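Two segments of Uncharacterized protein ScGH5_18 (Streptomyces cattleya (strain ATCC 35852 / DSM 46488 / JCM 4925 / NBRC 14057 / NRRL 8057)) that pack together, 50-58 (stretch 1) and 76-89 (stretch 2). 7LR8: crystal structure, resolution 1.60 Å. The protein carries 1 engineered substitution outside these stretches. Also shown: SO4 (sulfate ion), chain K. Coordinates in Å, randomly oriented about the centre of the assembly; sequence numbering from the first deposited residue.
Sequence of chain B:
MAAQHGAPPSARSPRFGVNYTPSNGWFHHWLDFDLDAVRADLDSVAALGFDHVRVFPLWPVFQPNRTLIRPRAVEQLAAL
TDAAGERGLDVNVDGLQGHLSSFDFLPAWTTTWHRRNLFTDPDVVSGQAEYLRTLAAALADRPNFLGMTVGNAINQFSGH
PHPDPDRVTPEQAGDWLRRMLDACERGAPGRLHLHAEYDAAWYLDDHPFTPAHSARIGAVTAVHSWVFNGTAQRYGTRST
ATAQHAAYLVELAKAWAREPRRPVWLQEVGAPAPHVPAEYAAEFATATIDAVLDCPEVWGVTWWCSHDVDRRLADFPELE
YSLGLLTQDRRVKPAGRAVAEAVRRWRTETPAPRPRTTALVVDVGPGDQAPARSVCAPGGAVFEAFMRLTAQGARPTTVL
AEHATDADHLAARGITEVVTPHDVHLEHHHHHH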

ATOM      1  N   PHE B  50     -22.873  -5.873  24.513  1.00 23.25           N
ATOM      2  CA  PHE B  50     -23.047  -5.997  23.072  1.00 22.63           C
ATOM      3  C   PHE B  50     -23.178  -7.457  22.676  1.00 22.48           C
ATOM      4  O   PHE B  50     -22.778  -8.365  23.412  1.00 23.57           O
ATOM      5  CB  PHE B  50     -21.869  -5.370  22.324  1.00 21.70           C
ATOM      6  CG  PHE B  50     -21.780  -3.887  22.496  1.00 25.81           C
ATOM      7  CD1 PHE B  50     -22.689  -3.045  21.867  1.00 23.57           C
ATOM      8  CD2 PHE B  50     -20.807  -3.331  23.308  1.00 25.15           C
ATOM      9  CE1 PHE B  50     -22.619  -1.672  22.033  1.00 24.63           C
ATOM     10  CE2 PHE B  50     -20.732  -1.956  23.479  1.00 25.59           C
ATOM     11  CZ  PHE B  50     -21.645  -1.128  22.850  1.00 23.55           C
ATOM     12  N   ASP B  51     -23.757  -7.685  21.495  1.00 21.10           N
ATOM     13  CA  ASP B  51     -23.912  -9.043  20.995  1.00 20.48           C
ATOM     14  C   ASP B  51     -23.201  -9.323  19.679  1.00 21.57           C
ATOM     15  O   ASP B  51     -23.283 -10.455  19.197  1.00 22.90           O
ATOM     16  CB  ASP B  51     -25.401  -9.398  20.844  1.00 22.12           C
ATOM     17  CG  ASP B  51     -26.136  -8.471  19.891  1.00 25.09           C
ATOM     18  OD1 ASP B  51     -25.816  -8.489  18.678  1.00 23.34           O
ATOM     19  OD2 ASP B  51     -27.043  -7.739  20.360  1.00 22.20           O
ATOM     20  N   HIS B  52     -22.509  -8.349  19.078  1.00 21.67           N
ATOM     21  CA  HIS B  52     -21.752  -8.637  17.863  1.00 20.05           C
ATOM     22  C   HIS B  52     -20.648  -7.604  17.714  1.00 19.13           C
ATOM     23  O   HIS B  52     -20.655  -6.552  18.367  1.00 19.77           O
ATOM     24  CB  HIS B  52     -22.640  -8.645  16.601  1.00 19.08           C
ATOM     25  CG  HIS B  52     -23.216  -7.309  16.260  1.00 20.20           C
ATOM     26  ND1 HIS B  52     -24.408  -6.856  16.785  1.00 21.32           N
ATOM     27  CD2 HIS B  52     -22.747  -6.307  15.472  1.00 22.10           C
ATOM     28  CE1 HIS B  52     -24.663  -5.645  16.317  1.00 19.52           C
ATOM     29  NE2 HIS B  52     -23.665  -5.285  15.528  1.00 20.15           N
ATOM     30  N   VAL B  53     -19.685  -7.934  16.859  1.00 16.80           N
ATOM     31  CA  VAL B  53     -18.651  -7.005  16.429  1.00 16.11           C
ATOM     32  C   VAL B  53     -18.577  -7.058  14.914  1.00 17.27           C
ATOM     33  O   VAL B  53     -18.864  -8.089  14.291  1.00 17.85           O
ATOM     34  CB  VAL B  53     -17.262  -7.322  17.035  1.00 20.65           C
ATOM     35  CG1 VAL B  53     -17.243  -7.000  18.525  1.00 18.22           C
ATOM     36  CG2 VAL B  53     -16.897  -8.772  16.810  1.00 19.82           C
ATOM     37  N   ARG B  54     -18.206  -5.928  14.323  1.00 16.60           N
ATOM     38  CA  ARG B  54     -17.844  -5.833  12.914  1.00 16.88           C
ATOM     39  C   ARG B  54     -16.335  -5.670  12.862  1.00 16.83           C
ATOM     40  O   ARG B  54     -15.794  -4.805  13.558  1.00 17.41           O
ATOM     41  CB  ARG B  54     -18.557  -4.641  12.263  1.00 16.37           C
ATOM     42  CG  ARG B  54     -18.026  -4.202  10.898  1.00 20.87           C
ATOM     43  CD  ARG B  54     -19.148  -3.489  10.131  1.00 18.82           C
ATOM     44  NE  ARG B  54     -18.718  -2.950   8.838  1.00 17.18           N
ATOM     45  CZ  ARG B  54     -18.511  -1.656   8.574  1.00 18.03           C
ATOM     46  NH1 ARG B  54     -18.703  -0.725   9.510  1.00 19.04           N
ATOM     47  NH2 ARG B  54     -18.150  -1.286   7.356  1.00 18.04           N
ATOM     48  N   VAL B  55     -15.649  -6.539  12.100  1.00 19.13           N
ATOM     49  CA  VAL B  55     -14.193  -6.616  12.149  1.00 17.85           C
ATOM     50  C   VAL B  55     -13.582  -6.449  10.756  1.00 16.45           C
ATOM     51  O   VAL B  55     -14.205  -6.729   9.728  1.00 18.33           O
ATOM     52  CB  VAL B  55     -13.697  -7.930  12.794  1.00 23.77           C
ATOM     53  CG1 VAL B  55     -14.352  -8.131  14.161  1.00 20.21           C
ATOM     54  CG2 VAL B  55     -13.972  -9.114  11.900  1.00 20.22           C
ATOM     55  N   PHE B  56     -12.327  -6.013  10.744  1.00 15.69           N
ATOM     56  CA  PHE B  56     -11.694  -5.496   9.530  1.00 16.54           C
ATOM     57  C   PHE B  56     -10.328  -6.097   9.239  1.00 16.78           C
ATOM     58  O   PHE B  56      -9.312  -5.645   9.802  1.00 17.07           O
ATOM     59  CB  PHE B  56     -11.576  -3.980   9.617  1.00 13.22           C
ATOM     60  CG  PHE B  56     -12.888  -3.295   9.811  1.00 16.53           C
ATOM     61  CD1 PHE B  56     -13.704  -3.017   8.720  1.00 17.33           C
ATOM     62  CD2 PHE B  56     -13.305  -2.915  11.081  1.00 15.85           C
ATOM     63  CE1 PHE B  56     -14.916  -2.376   8.898  1.00 16.37           C
ATOM     64  CE2 PHE B  56     -14.531  -2.283  11.255  1.00 19.07           C
ATOM     65  CZ  PHE B  56     -15.330  -2.018  10.148  1.00 16.81           C
ATOM     66  N   PRO B  57     -10.259  -7.063   8.324  1.00 15.58           N
ATOM     67  CA  PRO B  57      -8.982  -7.391   7.681  1.00 14.87           C
ATOM     68  C   PRO B  57      -8.424  -6.171   6.969  1.00 14.89           C
ATOM     69  O   PRO B  57      -9.169  -5.282   6.547  1.00 17.62           O
ATOM     70  CB  PRO B  57      -9.355  -8.478   6.664  1.00 15.45           C
ATOM     71  CG  PRO B  57     -10.665  -9.015   7.088  1.00 19.69           C
ATOM     72  CD  PRO B  57     -11.363  -7.940   7.905  1.00 15.35           C
ATOM     73  N   LEU B  58      -7.101  -6.138   6.828  1.00 16.99           N
ATOM     74  CA  LEU B  58      -6.435  -5.206   5.920  1.00 15.35           C
ATOM     75  C   LEU B  58      -6.135  -5.983   4.641  1.00 14.73           C
ATOM     76  O   LEU B  58      -5.325  -6.914   4.650  1.00 18.46           O
ATOM     77  CB  LEU B  58      -5.158  -4.641   6.527  1.00 17.38           C
ATOM     78  CG  LEU B  58      -5.330  -3.559   7.594  1.00 19.46           C
ATOM     79  CD1 LEU B  58      -3.976  -3.000   8.008  1.00 21.82           C
ATOM     80  CD2 LEU B  58      -6.239  -2.446   7.096  1.00 25.80           C
ATOM     81  N   GLN B  76      -5.544 -16.138  11.727  1.00 19.29           N
ATOM     82  CA  GLN B  76      -5.677 -15.101  12.750  1.00 20.27           C
ATOM     83  C   GLN B  76      -7.103 -14.570  12.795  1.00 19.77           C
ATOM     84  O   GLN B  76      -7.666 -14.358  13.874  1.00 21.36           O
ATOM     85  CB  GLN B  76      -4.681 -13.963  12.485  1.00 18.57           C
ATOM     86  CG  GLN B  76      -3.208 -14.363  12.682  1.00 16.78           C
ATOM     87  CD  GLN B  76      -2.248 -13.390  12.003  1.00 19.66           C
ATOM     88  OE1 GLN B  76      -2.661 -12.572  11.179  1.00 21.93           O
ATOM     89  NE2 GLN B  76      -0.965 -13.472  12.354  1.00 25.44           N
ATOM     90  N   LEU B  77      -7.714 -14.380  11.623  1.00 18.31           N
ATOM     91  CA  LEU B  77      -9.107 -13.941  11.575  1.00 19.19           C
ATOM     92  C   LEU B  77     -10.033 -14.968  12.220  1.00 22.13           C
ATOM     93  O   LEU B  77     -10.981 -14.599  12.930  1.00 20.51           O
ATOM     94  CB  LEU B  77      -9.514 -13.678  10.125  1.00 18.95           C
ATOM     95  CG  LEU B  77     -10.955 -13.219   9.881  1.00 21.10           C
ATOM     96  CD1 LEU B  77     -11.247 -11.886  10.604  1.00 20.45           C
ATOM     97  CD2 LEU B  77     -11.237 -13.104   8.393  1.00 19.76           C
ATOM     98  N   ALA B  78      -9.768 -16.259  11.998  1.00 20.47           N
ATOM     99  CA  ALA B  78     -10.565 -17.296  12.653  1.00 18.59           C
ATOM    100  C   ALA B  78     -10.358 -17.272  14.163  1.00 21.27           C
ATOM    101  O   ALA B  78     -11.314 -17.448  14.928  1.00 24.32           O
ATOM    102  CB  ALA B  78     -10.219 -18.677  12.078  1.00 20.60           C
ATOM    103  N   ALA B  79      -9.116 -17.052  14.611  1.00 23.55           N
ATOM    104  CA  ALA B  79      -8.846 -16.986  16.047  1.00 23.38           C
ATOM    105  C   ALA B  79      -9.557 -15.797  16.677  1.00 20.68           C
ATOM    106  O   ALA B  79     -10.089 -15.903  17.791  1.00 21.36           O
ATOM    107  CB  ALA B  79      -7.340 -16.904  16.300  1.00 23.86           C
ATOM    108  N   LEU B  80      -9.582 -14.667  15.980  1.00 20.96           N
ATOM    109  CA  LEU B  80     -10.356 -13.527  16.452  1.00 17.72           C
ATOM    110  C   LEU B  80     -11.835 -13.869  16.515  1.00 22.61           C
ATOM    111  O   LEU B  80     -12.531 -13.491  17.463  1.00 20.50           O
ATOM    112  CB  LEU B  80     -10.112 -12.329  15.536  1.00 20.01           C
ATOM    113  CG  LEU B  80     -10.640 -10.954  15.940  1.00 24.39           C
ATOM    114  CD1 LEU B  80      -9.874  -9.910  15.133  1.00 22.66           C
ATOM    115  CD2 LEU B  80     -12.134 -10.806  15.709  1.00 26.24           C
ATOM    116  N   THR B  81     -12.338 -14.573  15.501  1.00 19.84           N
ATOM    117  CA  THR B  81     -13.756 -14.910  15.480  1.00 18.88           C
ATOM    118  C   THR B  81     -14.106 -15.853  16.625  1.00 22.56           C
ATOM    119  O   THR B  81     -15.172 -15.728  17.249  1.00 23.74           O
ATOM    120  CB  THR B  81     -14.104 -15.516  14.111  1.00 19.47           C
ATOM    121  OG1 THR B  81     -13.825 -14.543  13.091  1.00 21.78           O
ATOM    122  CG2 THR B  81     -15.574 -15.896  14.050  1.00 22.75           C
ATOM    123  N   ASP B  82     -13.198 -16.776  16.953  1.00 22.16           N
ATOM    124  CA  ASP B  82     -13.438 -17.671  18.075  1.00 20.99           C
ATOM    125  C   ASP B  82     -13.397 -16.917  19.397  1.00 23.38           C
ATOM    126  O   ASP B  82     -14.217 -17.172  20.288  1.00 26.24           O
ATOM    127  CB  ASP B  82     -12.411 -18.802  18.078  1.00 24.98           C
ATOM    128  CG  ASP B  82     -12.650 -19.813  16.977  1.00 30.02           C
ATOM    129  OD1 ASP B  82     -13.777 -19.860  16.440  1.00 27.00           O
ATOM    130  OD2 ASP B  82     -11.696 -20.554  16.653  1.00 31.45           O
ATOM    131  N   ALA B  83     -12.443 -15.994  19.551  1.00 20.53           N
ATOM    132  CA  ALA B  83     -12.397 -15.201  20.778  1.00 23.41           C
ATOM    133  C   ALA B  83     -13.685 -14.406  20.954  1.00 26.67           C
ATOM    134  O   ALA B  83     -14.201 -14.267  22.077  1.00 24.99           O
ATOM    135  CB  ALA B  83     -11.178 -14.270  20.759  1.00 24.89           C
ATOM    136  N   ALA B  84     -14.241 -13.903  19.852  1.00 23.02           N
ATOM    137  CA  ALA B  84     -15.502 -13.177  19.935  1.00 20.72           C
ATOM    138  C   ALA B  84     -16.643 -14.106  20.326  1.00 25.59           C
ATOM    139  O   ALA B  84     -17.418 -13.791  21.232  1.00 22.99           O
ATOM    140  CB  ALA B  84     -15.793 -12.483  18.602  1.00 20.03           C
ATOM    141  N   GLY B  85     -16.748 -15.272  19.674  1.00 24.96           N
ATOM    142  CA  GLY B  85     -17.849 -16.181  19.988  1.00 26.61           C
ATOM    143  C   GLY B  85     -17.872 -16.626  21.439  1.00 27.50           C
ATOM    144  O   GLY B  85     -18.945 -16.763  22.041  1.00 27.49           O
ATOM    145  N   GLU B  86     -16.691 -16.875  22.018  1.00 28.63           N
ATOM    146  CA  GLU B  86     -16.613 -17.249  23.430  1.00 32.67           C
ATOM    147  C   GLU B  86     -17.272 -16.211  24.319  1.00 30.56           C
ATOM    148  O   GLU B  86     -17.830 -16.547  25.369  1.00 30.77           O
ATOM    149  CB  GLU B  86     -15.163 -17.410  23.866  1.00 34.29           C
ATOM    150  CG  GLU B  86     -14.459 -18.559  23.262  1.00 37.47           C
ATOM    151  CD  GLU B  86     -13.026 -18.620  23.701  1.00 45.17           C
ATOM    152  OE1 GLU B  86     -12.445 -17.564  24.038  1.00 37.35           O
ATOM    153  OE2 GLU B  86     -12.477 -19.730  23.695  1.00 52.32           O
ATOM    154  N   ARG B  87     -17.169 -14.945  23.938  1.00 24.29           N
ATOM    155  CA  ARG B  87     -17.689 -13.825  24.704  1.00 24.14           C
ATOM    156  C   ARG B  87     -19.093 -13.437  24.272  1.00 28.69           C
ATOM    157  O   ARG B  87     -19.580 -12.371  24.662  1.00 27.86           O
ATOM    158  CB  ARG B  87     -16.728 -12.636  24.587  1.00 26.06           C
ATOM    159  CG  ARG B  87     -15.429 -12.895  25.343  1.00 25.89           C
ATOM    160  CD  ARG B  87     -14.172 -12.237  24.756  1.00 23.08           C
ATOM    161  NE  ARG B  87     -13.040 -12.635  25.589  1.00 25.93           N
ATOM    162  CZ  ARG B  87     -12.356 -13.760  25.426  1.00 27.24           C
ATOM    163  NH1 ARG B  87     -12.654 -14.581  24.428  1.00 23.43           N
ATOM    164  NH2 ARG B  87     -11.366 -14.060  26.254  1.00 29.57           N
ATOM    165  N   GLY B  88     -19.757 -14.290  23.495  1.00 29.04           N
ATOM    166  CA  GLY B  88     -21.118 -14.018  23.080  1.00 28.41           C
ATOM    167  C   GLY B  88     -21.229 -12.941  22.027  1.00 28.14           C
ATOM    168  O   GLY B  88     -22.267 -12.279  21.935  1.00 30.64           O
ATOM    169  N   LEU B  89     -20.181 -12.748  21.224  1.00 22.78           N
ATOM    170  CA  LEU B  89     -20.166 -11.743  20.168  1.00 21.02           C
ATOM    171  C   LEU B  89     -20.148 -12.468  18.827  1.00 22.98           C
ATOM    172  O   LEU B  89     -19.185 -13.177  18.513  1.00 22.79           O
ATOM    173  CB  LEU B  89     -18.960 -10.817  20.304  1.00 20.91           C
ATOM    174  CG  LEU B  89     -18.841 -10.131  21.668  1.00 19.90           C
ATOM    175  CD1 LEU B  89     -17.465  -9.496  21.809  1.00 21.40           C
ATOM    176  CD2 LEU B  89     -19.942  -9.087  21.818  1.00 25.08           C
TER
HETATM  177  S   SO4 K 606       0.165 -16.181  14.813  1.00100.55           S
HETATM  178  O1  SO4 K 606       0.071 -16.782  13.485  1.00 97.44           O
HETATM  179  O2  SO4 K 606      -0.222 -17.168  15.816  1.00105.33           O
HETATM  180  O3  SO4 K 606       1.538 -15.750  15.058  1.00102.78           O
HETATM  181  O4  SO4 K 606      -0.729 -15.031  14.903  1.00 99.73           O
HETATM  182  O   HOH W   1     -21.261 -10.116  25.024  1.00 26.45           O

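No direct hydrogen bond joins the two stretches; the polar links between them are a single water and a CA-H...O contact, both at the end where the chain leaves the helix. Water 1 donates to Phe 50 O and to Arg 87 O, each at 2.8 Å, and so ties two backbone carbonyls that could not bond to each other. Nearby, Leu 89 CA lies 3.5 Å from Asp 51 O with an angle of 147° at the hydrogen, a weakly polar contact at the point where the two backbones come closest, His 52 CA to Leu 89 CA being 4.2 Å. Asp 51 O and Gly 88 O also approach to 3.4 Å, but both are acceptors and the pair contributes no bond.

The remainder of the contact is apolar. Strand 52-55 and helix 76-86 run nearly antiparallel, at 163°, with their axes 9.5 Å apart at closest approach, a spacing that side chains must fill. Val 53 and Val 55, two residues apart on the extended strand, both point toward the helix, whereas the CA-to-CB bond of His 52 points away from stretch 2. The helix answers with Leu 77, Leu 80 and Ala 84, spaced three and four residues apart so that they fall on the same face. Val 55 fits between two leucines: its CG1 is 3.8 Å from Leu 80 CD2, while its CG2 is 4.1 Å from Leu 77 CD1. The other methyl of Leu 77, CD2, reaches Pro 57 CG at 4.3 Å, extending the apolar surface past the end of the strand. Val 53 meets the small Ala 84, CG2 to CB at 4.3 Å, and with CG1 touches Leu 89 CD1 at 4.1 Å. The branched side chains of the valines and leucines, with the single methyl of Ala 84 and the ring of Pro 57, suit a buried layer in which these side-chain contacts are all between carbon atoms.

Leu 89 has the largest area covered across the contact, 87 Å² of a total of 377 Å² summed over both sides. Its CA-to-CB bond points sideways, but with chi1 m and chi2 t the end of the side chain comes nearer to stretch 1. Leu 89 CD2 packs 3.3 Å from Phe 50 O, 4.2 Å from Phe 50 CB and 3.8 Å from His 52 N, while the ring of Phe 50 leads away.

The turn that delivers Leu 89 is held by backbone bonds: Arg 87 N and Leu 89 N both donate to Ala 84 O at 3.0 Å, and Gly 88 N donates to Gly 85 O at 3.0 Å. Gly 88 has a positive phi of 74°, a conformation that favours glycine. Arg 87 NH1 braces the same turn, bonding to Ala 83 O at 2.8 Å and forming a salt bridge with Glu 86 OE1 at 3.0 Å. On the other stretch, His 52 ND1 donates to Asp 51 OD1 at 2.9 Å, so these two polar residues, whose CA-to-CB bonds both point away from stretch 2, are joined to each other.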